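Local coordinates for protein yahD a copper inducible hydrolase (Lactococcus lactis subsp. lactis, PDB 3OG9) that is a copper-inducible protein of the alpha/beta hydrolase family, probably a hydrolase, and binds D-malate in its pocket, at residues N58-L63 and Y109-N114. Sequence-based numbering, arbitrary orientation.
With MLT (D-malate), chain C.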
loop_
_atom_site.group_PDB
_atom_site.type_symbol
_atom_site.label_atom_id
_atom_site.label_comp_id
_atom_site.label_asym_id
_atom_site.label_seq_id
_atom_site.Cartn_x
_atom_site.Cartn_y
_atom_site.Cartn_z
ATOM N N ASN A 58 7.082 13.564 4.994
ATOM C CA ASN A 58 6.615 12.317 5.620
ATOM C C ASN A 58 6.890 11.124 4.710
ATOM O O ASN A 58 6.630 11.211 3.514
ATOM C CB ASN A 58 5.106 12.391 5.923
ATOM C CG ASN A 58 4.766 13.417 6.975
ATOM O OD1 ASN A 58 5.602 13.763 7.817
ATOM N ND2 ASN A 58 3.520 13.876 6.971
ATOM N N ARG A 59 7.390 10.028 5.277
ATOM C CA ARG A 59 7.679 8.778 4.531
ATOM C C ARG A 59 7.573 7.592 5.478
ATOM O O ARG A 59 7.643 7.762 6.700
ATOM C CB ARG A 59 9.115 8.777 3.965
ATOM C CG ARG A 59 9.357 9.590 2.702
ATOM C CD ARG A 59 10.815 9.424 2.235
ATOM N NE ARG A 59 11.121 8.007 2.134
ATOM C CZ ARG A 59 10.868 7.253 1.063
ATOM N NH1 ARG A 59 10.348 7.785 -0.031
ATOM N NH2 ARG A 59 11.135 5.957 1.090
ATOM N N TYR A 60 7.453 6.386 4.922
ATOM C CA TYR A 60 7.427 5.167 5.746
ATOM C C TYR A 60 8.781 4.562 6.062
ATOM O O TYR A 60 8.898 3.789 7.010
ATOM C CB TYR A 60 6.523 4.107 5.126
ATOM C CG TYR A 60 5.085 4.490 5.265
ATOM C CD1 TYR A 60 4.390 4.253 6.455
ATOM C CD2 TYR A 60 4.429 5.180 4.217
ATOM C CE1 TYR A 60 3.063 4.659 6.590
ATOM C CE2 TYR A 60 3.095 5.576 4.354
ATOM C CZ TYR A 60 2.426 5.300 5.518
ATOM O OH TYR A 60 1.111 5.704 5.651
ATOM N N PHE A 61 9.806 4.894 5.289
ATOM C CA PHE A 61 11.158 4.338 5.532
ATOM C C PHE A 61 12.176 5.241 4.858
ATOM O O PHE A 61 11.822 6.071 4.024
ATOM C CB PHE A 61 11.273 2.855 5.051
ATOM C CG PHE A 61 11.183 2.702 3.569
ATOM C CD1 PHE A 61 12.325 2.836 2.772
ATOM C CD2 PHE A 61 9.956 2.511 2.957
ATOM C CE1 PHE A 61 12.255 2.748 1.385
ATOM C CE2 PHE A 61 9.873 2.421 1.543
ATOM C CZ PHE A 61 11.040 2.525 0.757
ATOM N N LYS A 62 13.430 5.126 5.273
ATOM C CA LYS A 62 14.470 6.071 4.839
ATOM C C LYS A 62 14.988 5.762 3.441
ATOM O O LYS A 62 14.959 4.604 2.997
ATOM C CB LYS A 62 15.638 6.016 5.821
ATOM C CG LYS A 62 15.317 6.646 7.160
ATOM C CD LYS A 62 16.361 6.250 8.212
ATOM C CE LYS A 62 17.486 7.260 8.303
ATOM N NZ LYS A 62 18.438 7.223 7.164
ATOM N N LEU A 63 15.471 6.807 2.766
ATOM C CA LEU A 63 16.211 6.710 1.525
ATOM C C LEU A 63 17.688 6.798 1.865
ATOM O O LEU A 63 18.039 7.130 3.015
ATOM C CB LEU A 63 15.860 7.874 0.583
ATOM C CG LEU A 63 14.397 7.819 0.073
ATOM C CD1 LEU A 63 14.076 9.019 -0.801
ATOM C CD2 LEU A 63 14.091 6.485 -0.666
ATOM N N TYR A 109 -0.751 4.630 -1.855
ATOM C CA TYR A 109 -0.329 5.367 -3.031
ATOM C C TYR A 109 1.191 5.552 -2.927
ATOM O O TYR A 109 1.673 6.039 -1.909
ATOM C CB TYR A 109 -1.052 6.706 -3.059
ATOM C CG TYR A 109 -0.563 7.702 -4.101
ATOM C CD1 TYR A 109 -0.076 7.276 -5.340
ATOM C CD2 TYR A 109 -0.599 9.073 -3.833
ATOM C CE1 TYR A 109 0.364 8.198 -6.300
ATOM C CE2 TYR A 109 -0.167 10.002 -4.779
ATOM C CZ TYR A 109 0.327 9.556 -5.995
ATOM O OH TYR A 109 0.755 10.484 -6.920
ATOM N N SER A 110 1.919 5.134 -3.963
ATOM C CA SER A 110 3.388 5.342 -4.041
ATOM C C SER A 110 4.128 4.775 -2.814
ATOM O O SER A 110 4.009 3.589 -2.520
ATOM C CB SER A 110 3.656 6.835 -4.257
ATOM O OG SER A 110 4.958 7.052 -4.795
ATOM N N ASN A 111 4.846 5.608 -2.050
ATOM C CA ASN A 111 5.511 5.101 -0.818
ATOM C C ASN A 111 4.641 4.156 0.048
ATOM O O ASN A 111 5.062 3.031 0.379
ATOM C CB ASN A 111 6.050 6.283 0.009
ATOM C CG ASN A 111 7.005 5.860 1.116
ATOM O OD1 ASN A 111 6.909 6.348 2.237
ATOM N ND2 ASN A 111 7.978 5.007 0.789
ATOM N N GLY A 112 3.428 4.590 0.413
ATOM C CA GLY A 112 2.525 3.711 1.213
ATOM C C GLY A 112 2.161 2.386 0.513
ATOM O O GLY A 112 2.088 1.333 1.144
ATOM N N ALA A 113 1.922 2.442 -0.793
ATOM C CA ALA A 113 1.579 1.256 -1.583
ATOM C C ALA A 113 2.751 0.250 -1.557
ATOM O O ALA A 113 2.556 -0.963 -1.424
ATOM C CB ALA A 113 1.258 1.676 -3.019
ATOM N N ASN A 114 3.968 0.776 -1.659
ATOM C CA ASN A 114 5.195 -0.023 -1.662
ATOM C C ASN A 114 5.396 -0.776 -0.374
ATOM O O ASN A 114 5.798 -1.958 -0.381
ATOM C CB ASN A 114 6.402 0.913 -1.943
ATOM C CG ASN A 114 6.352 1.477 -3.336
ATOM O OD1 ASN A 114 5.634 0.935 -4.167
ATOM N ND2 ASN A 114 7.117 2.551 -3.617
HETATM C C1 MLT C . 9.476 4.873 -2.301
HETATM O O1 MLT C . 10.281 5.452 -1.522
HETATM O O2 MLT C . 8.606 4.090 -1.849
HETATM C C2 MLT C . 9.568 5.097 -3.794
HETATM O O3 MLT C . 10.658 5.935 -4.135
HETATM C C3 MLT C . 8.261 5.650 -4.364
HETATM C C4 MLT C . 7.943 7.049 -3.890
HETATM O O4 MLT C . 7.395 7.818 -4.709
HETATM O O5 MLT C . 8.175 7.476 -2.729
#
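Asn111, in the first turn of helix 111-121, reaches across to Arg59, Tyr60 and Phe61 in a buried polar contact between that helix and the loop joining strand 45-48 to helix 76-97; bound D-malate lies against both segments. With CG anti to its backbone N (chi1 -167°), the Asn111 side chain extends to the loop and divides its amide between protein and ligand. OD1 accepts the backbone N-H of Tyr60 at 2.7 Å in a nearly straight bond (167°), with the donor in the carbonyl plane, while ND2 donates to malate O2 at 2.9 Å. Together the two bonds set the flip of the amide, oxygen to the loop and nitrogen to the ligand.

The same OD1 sits at the edge of the Tyr60 ring, whose CE2 packs 3.7 Å from Gly112 CA. Farther out, Tyr60 OH is hydrogen-bonded to Ile48 O and His23 N.

Arg59 has its chain bent at chi3, and its guanidinium lies between Leu63 CG over the centre of one face and Asn111 CG over the opposite face, toward the rim. NE and NH2 both donate to Phe61 O, side-on, which holds the group's plane; NH1 and NH2 then share malate O1, each at 2.8 Å. The positive guanidinium probably offsets the charge of this carboxylate. Asn111 ND2 lies 3.3 Å from Arg59 NH2, donor beside donor, and 3.3 Å from Phe61 CE2, while Arg59 NH2 also rests over one face of the Phe61 ring, near its rim. Asn114 ND2 gives malate O2 its second N-H (2.8 Å), and Thr25 OG1 is also hydrogen-bonded to the ligand.

Ser110, hydrogen-bonded to His191, precedes the helix in a strained turn, consistent with the GxSxG nucleophile elbow of an alpha/beta-hydrolase fold, beside which the loop and helix build the malate pocket.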